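Local coordinates for NTF2 fold protein loop-helix-loop design NT-9 (Synthetic construct, PDB 6W90), which is a computationally designed NTF2-fold protein with no known natural function, whose interior pocket holds a two-tailed phospholipid, at residues Y21-R32 with L54-A65. Sequence-based numbering, arbitrary orientation.
Sequences YTDPDQFKKAAR and LDRFLDAMQEWA. With 3PE (1,2-Distearoyl-sn-glycerophosphoethanolamine), chain B.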
# COMPACT_ATOMS: atom_id res chain seq x y z
N TYR A 21 8.05 -9.15 3.71
CA TYR A 21 9.11 -9.49 4.65
C TYR A 21 9.81 -10.79 4.30
O TYR A 21 10.99 -10.96 4.61
CB TYR A 21 8.54 -9.56 6.09
CG TYR A 21 8.39 -8.17 6.60
CD1 TYR A 21 9.52 -7.44 6.98
CD2 TYR A 21 7.16 -7.57 6.72
CE1 TYR A 21 9.39 -6.16 7.41
CE2 TYR A 21 7.04 -6.30 7.12
CZ TYR A 21 8.17 -5.60 7.49
OH TYR A 21 8.05 -4.31 7.91
N THR A 22 9.13 -11.70 3.63
CA THR A 22 9.69 -13.02 3.44
C THR A 22 10.18 -13.30 2.04
O THR A 22 11.10 -14.08 1.87
CB THR A 22 8.67 -14.12 3.77
OG1 THR A 22 7.62 -14.07 2.79
CG2 THR A 22 8.14 -13.96 5.15
N ASP A 23 9.55 -12.73 1.02
CA ASP A 23 9.90 -13.02 -0.37
C ASP A 23 9.60 -11.76 -1.17
O ASP A 23 8.61 -11.68 -1.89
CB ASP A 23 9.11 -14.21 -0.89
CG ASP A 23 9.57 -14.70 -2.25
OD1 ASP A 23 10.26 -13.95 -2.97
OD2 ASP A 23 9.22 -15.86 -2.58
N PRO A 24 10.42 -10.73 -1.01
CA PRO A 24 10.09 -9.43 -1.63
C PRO A 24 10.00 -9.46 -3.14
O PRO A 24 9.30 -8.63 -3.73
CB PRO A 24 11.23 -8.52 -1.14
CG PRO A 24 12.26 -9.46 -0.50
CD PRO A 24 11.48 -10.61 0.00
N ASP A 25 10.69 -10.39 -3.79
CA ASP A 25 10.56 -10.47 -5.23
C ASP A 25 9.17 -10.98 -5.61
O ASP A 25 8.59 -10.52 -6.60
CB ASP A 25 11.66 -11.36 -5.81
CG ASP A 25 13.00 -10.63 -5.91
OD1 ASP A 25 13.03 -9.38 -5.77
OD2 ASP A 25 14.03 -11.30 -6.13
N GLN A 26 8.61 -11.90 -4.81
CA GLN A 26 7.24 -12.37 -5.02
C GLN A 26 6.23 -11.29 -4.65
O GLN A 26 5.15 -11.19 -5.26
CB GLN A 26 7.00 -13.63 -4.18
CG GLN A 26 5.68 -14.33 -4.45
CD GLN A 26 5.55 -15.65 -3.67
OE1 GLN A 26 6.54 -16.29 -3.31
NE2 GLN A 26 4.31 -16.04 -3.40
N PHE A 27 6.52 -10.51 -3.61
CA PHE A 27 5.69 -9.36 -3.29
C PHE A 27 5.53 -8.48 -4.52
O PHE A 27 4.41 -8.10 -4.89
CB PHE A 27 6.32 -8.56 -2.11
CG PHE A 27 5.69 -7.22 -1.90
CD1 PHE A 27 4.52 -7.11 -1.18
CD2 PHE A 27 6.26 -6.07 -2.42
CE1 PHE A 27 3.90 -5.88 -0.99
CE2 PHE A 27 5.64 -4.83 -2.28
CZ PHE A 27 4.46 -4.73 -1.55
N LYS A 28 6.63 -8.16 -5.18
CA LYS A 28 6.56 -7.24 -6.31
C LYS A 28 5.82 -7.86 -7.49
O LYS A 28 5.02 -7.19 -8.15
CB LYS A 28 7.96 -6.80 -6.71
CG LYS A 28 8.03 -5.98 -7.97
CD LYS A 28 9.38 -5.32 -8.05
CE LYS A 28 9.62 -4.70 -9.38
NZ LYS A 28 10.91 -3.94 -9.31
N LYS A 29 6.09 -9.13 -7.78
CA LYS A 29 5.43 -9.79 -8.89
C LYS A 29 3.95 -9.91 -8.61
O LYS A 29 3.10 -9.55 -9.44
CB LYS A 29 6.09 -11.15 -9.13
CG LYS A 29 5.62 -11.89 -10.36
CD LYS A 29 6.33 -13.24 -10.53
CE LYS A 29 5.65 -14.11 -11.59
NZ LYS A 29 4.24 -14.43 -11.22
N ALA A 30 3.60 -10.34 -7.41
CA ALA A 30 2.20 -10.48 -7.08
C ALA A 30 1.50 -9.13 -7.05
O ALA A 30 0.33 -9.03 -7.45
CB ALA A 30 2.04 -11.18 -5.73
N ALA A 31 2.15 -8.11 -6.51
CA ALA A 31 1.50 -6.81 -6.46
C ALA A 31 1.11 -6.35 -7.85
O ALA A 31 -0.03 -5.91 -8.08
CB ALA A 31 2.43 -5.80 -5.80
N ARG A 32 2.02 -6.50 -8.82
CA ARG A 32 1.80 -6.02 -10.19
C ARG A 32 0.97 -6.97 -11.06
O ARG A 32 0.44 -6.54 -12.10
CB ARG A 32 3.17 -5.79 -10.86
CG ARG A 32 3.13 -5.24 -12.28
CD ARG A 32 2.76 -3.79 -12.26
NE ARG A 32 2.69 -3.21 -13.60
CZ ARG A 32 3.75 -2.82 -14.30
NH1 ARG A 32 4.97 -2.95 -13.80
NH2 ARG A 32 3.58 -2.30 -15.51
N LEU A 54 5.70 1.66 -11.10
CA LEU A 54 5.53 0.57 -10.13
C LEU A 54 6.82 -0.22 -9.88
O LEU A 54 7.04 -0.68 -8.75
CB LEU A 54 4.43 -0.39 -10.59
CG LEU A 54 3.03 -0.00 -10.12
CD1 LEU A 54 2.06 -1.04 -10.71
CD2 LEU A 54 2.93 0.05 -8.63
N ASP A 55 7.65 -0.45 -10.89
CA ASP A 55 8.81 -1.30 -10.63
C ASP A 55 9.68 -0.67 -9.54
O ASP A 55 10.08 -1.34 -8.58
CB ASP A 55 9.62 -1.52 -11.90
CG ASP A 55 8.96 -2.51 -12.85
OD1 ASP A 55 8.16 -3.36 -12.39
OD2 ASP A 55 9.27 -2.44 -14.07
N ARG A 56 9.95 0.62 -9.66
CA ARG A 56 10.83 1.25 -8.69
C ARG A 56 10.09 1.59 -7.40
O ARG A 56 10.70 1.59 -6.33
CB ARG A 56 11.45 2.51 -9.31
CG ARG A 56 12.48 2.26 -10.40
CD ARG A 56 13.08 3.57 -10.85
NE ARG A 56 13.99 3.44 -11.98
CZ ARG A 56 15.29 3.17 -11.89
NH1 ARG A 56 15.85 2.96 -10.70
NH2 ARG A 56 16.02 3.10 -13.00
N PHE A 57 8.79 1.85 -7.49
CA PHE A 57 7.99 2.12 -6.30
C PHE A 57 7.92 0.88 -5.41
O PHE A 57 8.10 0.96 -4.20
CB PHE A 57 6.60 2.57 -6.75
CG PHE A 57 5.66 2.97 -5.65
CD1 PHE A 57 4.89 2.03 -4.98
CD2 PHE A 57 5.50 4.30 -5.33
CE1 PHE A 57 4.01 2.41 -3.99
CE2 PHE A 57 4.62 4.68 -4.33
CZ PHE A 57 3.88 3.73 -3.67
N LEU A 58 7.68 -0.28 -6.02
CA LEU A 58 7.62 -1.50 -5.23
C LEU A 58 8.99 -1.86 -4.66
O LEU A 58 9.06 -2.30 -3.51
CB LEU A 58 7.02 -2.61 -6.09
CG LEU A 58 5.57 -2.35 -6.51
CD1 LEU A 58 5.20 -3.37 -7.58
CD2 LEU A 58 4.63 -2.47 -5.29
N ASP A 59 10.08 -1.59 -5.39
CA ASP A 59 11.41 -1.78 -4.82
C ASP A 59 11.62 -0.91 -3.58
O ASP A 59 12.29 -1.32 -2.62
CB ASP A 59 12.50 -1.44 -5.84
CG ASP A 59 12.60 -2.44 -6.97
OD1 ASP A 59 12.07 -3.56 -6.84
OD2 ASP A 59 13.23 -2.09 -7.98
N ALA A 60 11.09 0.31 -3.61
CA ALA A 60 11.28 1.23 -2.49
C ALA A 60 10.56 0.71 -1.25
O ALA A 60 11.11 0.79 -0.14
CB ALA A 60 10.81 2.63 -2.87
N MET A 61 9.36 0.15 -1.43
CA MET A 61 8.66 -0.50 -0.32
C MET A 61 9.46 -1.66 0.26
O MET A 61 9.46 -1.86 1.48
CB MET A 61 7.30 -1.02 -0.77
CG MET A 61 6.38 0.06 -1.20
SD MET A 61 4.79 -0.62 -1.64
CE MET A 61 4.24 -0.93 0.01
N GLN A 62 10.11 -2.46 -0.58
CA GLN A 62 10.90 -3.57 -0.07
C GLN A 62 11.98 -3.07 0.88
O GLN A 62 12.25 -3.68 1.92
CB GLN A 62 11.55 -4.36 -1.21
CG GLN A 62 12.62 -5.38 -0.75
CD GLN A 62 13.38 -6.02 -1.92
OE1 GLN A 62 13.18 -5.65 -3.09
NE2 GLN A 62 14.25 -6.98 -1.61
N GLU A 63 12.61 -1.95 0.55
CA GLU A 63 13.69 -1.49 1.41
C GLU A 63 13.14 -0.79 2.65
O GLU A 63 13.67 -1.00 3.75
CB GLU A 63 14.64 -0.58 0.64
CG GLU A 63 15.96 -0.41 1.38
CD GLU A 63 17.11 -0.18 0.43
OE1 GLU A 63 18.20 0.19 0.91
OE2 GLU A 63 16.90 -0.37 -0.79
N TRP A 64 12.08 0.01 2.50
CA TRP A 64 11.50 0.71 3.64
C TRP A 64 10.99 -0.24 4.70
O TRP A 64 10.88 0.12 5.88
CB TRP A 64 10.34 1.59 3.20
CG TRP A 64 10.74 2.90 2.61
CD1 TRP A 64 11.88 3.61 2.88
CD2 TRP A 64 10.00 3.69 1.67
NE1 TRP A 64 11.90 4.78 2.16
CE2 TRP A 64 10.75 4.86 1.41
CE3 TRP A 64 8.78 3.52 1.01
CZ2 TRP A 64 10.32 5.84 0.53
CZ3 TRP A 64 8.35 4.50 0.14
CH2 TRP A 64 9.13 5.65 -0.09
N ALA A 65 10.67 -1.47 4.32
CA ALA A 65 10.06 -2.36 5.28
C ALA A 65 11.01 -2.73 6.41
O ALA A 65 10.57 -3.07 7.51
CB ALA A 65 9.59 -3.62 4.57
P 3PE B . 2.55 9.23 10.20
N 3PE B . -0.68 11.42 8.21
O11 3PE B . 2.90 8.19 8.97
O12 3PE B . 2.06 8.45 11.40
O13 3PE B . 1.28 10.19 9.73
O14 3PE B . 3.72 10.16 10.54
C11 3PE B . -0.01 9.64 9.67
C12 3PE B . -1.03 10.74 9.44
C1 3PE B . 3.43 8.75 7.80
C2 3PE B . 3.89 7.65 6.82
C3 3PE B . 2.80 6.58 6.85
O31 3PE B . 2.92 5.70 5.77
O32 3PE B . 4.82 4.95 6.72
C31 3PE B . 4.08 4.91 5.79
C32 3PE B . 4.39 4.01 4.61
C33 3PE B . 5.42 2.93 4.92
C34 3PE B . 5.02 1.71 4.09
C35 3PE B . 6.16 0.71 3.94
C36 3PE B . 5.78 -0.58 4.67
C37 3PE B . 4.79 -1.44 3.86
C38 3PE B . 3.33 -1.02 4.06
C39 3PE B . 2.37 -2.22 3.96
C3A 3PE B . 2.28 -2.78 2.53
C3B 3PE B . 1.09 -3.72 2.35
C3C 3PE B . -0.04 -3.01 1.60
C3D 3PE B . -1.11 -3.99 1.13
C3E 3PE B . -2.30 -3.20 0.58
C3F 3PE B . -3.56 -4.08 0.52
C3G 3PE B . -4.77 -3.27 0.03
C3H 3PE B . -6.11 -3.81 0.54
C3I 3PE B . -6.61 -5.03 -0.24
O21 3PE B . 4.02 8.21 5.55
O22 3PE B . 6.24 7.76 5.39
C21 3PE B . 5.28 8.28 4.91
C22 3PE B . 5.38 9.07 3.59
C23 3PE B . 5.65 8.17 2.37
C24 3PE B . 4.42 7.36 1.93
C25 3PE B . 4.75 6.36 0.82
C26 3PE B . 3.65 5.29 0.83
C27 3PE B . 3.94 4.11 -0.11
C28 3PE B . 2.85 3.03 0.02
C29 3PE B . 1.57 3.28 -0.80
C2A 3PE B . 0.68 2.02 -0.86
C2B 3PE B . 0.82 1.23 -2.16
C2C 3PE B . 0.29 -0.20 -2.00
C2D 3PE B . 1.07 -1.12 -2.93
C2E 3PE B . 0.49 -2.53 -2.99
C2F 3PE B . 1.02 -3.39 -1.84
O HOH W 1 6.86 -1.86 -15.48
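D55 O is gripped by two donors from opposite faces of its carbonyl plane: K28 NZ, 2.8 Å away in the conformer described, and D59 N of its own helix. The contact packs helix 24-35 against helix 54-64 in a designed NTF2 fold; their local axes run roughly antiparallel at 141° and approach to 9.9 Å. K28 reaches D55 and D59 on a fully extended chain, CG turned anti to the backbone N (chi1 173°) and lying beside L58 CD1, and NZ also forms a salt bridge to D59 OD1 (2.8 Å), met from above the carboxylate plane. One turn on, R32 NH1, in the conformer given, makes a longer salt bridge to D55 OD1 (3.5 Å), lying at the guanidinium edge, while a water links NH1 to D55 OD2. Beneath these charges the packing turns apolar. L58 CD2 touches both A31 CB and F27 CE2, and M61 SD lies at the edge of the F27 ring in a Met-aromatic contact. F27 CZ and M61 CE then reach the stearoyl tails of the bound phospholipid, so both helices contribute to the wall of its pocket. Near the start of helix 24-35, capped by D23 OD1 accepting from Q26 N, the P24 ring rests on the Q62 amide, with P24 CG 3.4 Å from Q62 NE2. An alanine in place of Q62 would lose this cover and is likely to leave a gap beside the proline ring. Beyond it, Y21 OH donates to A65 O (2.8 Å), OH lying 23° out of the carbonyl plane of A65.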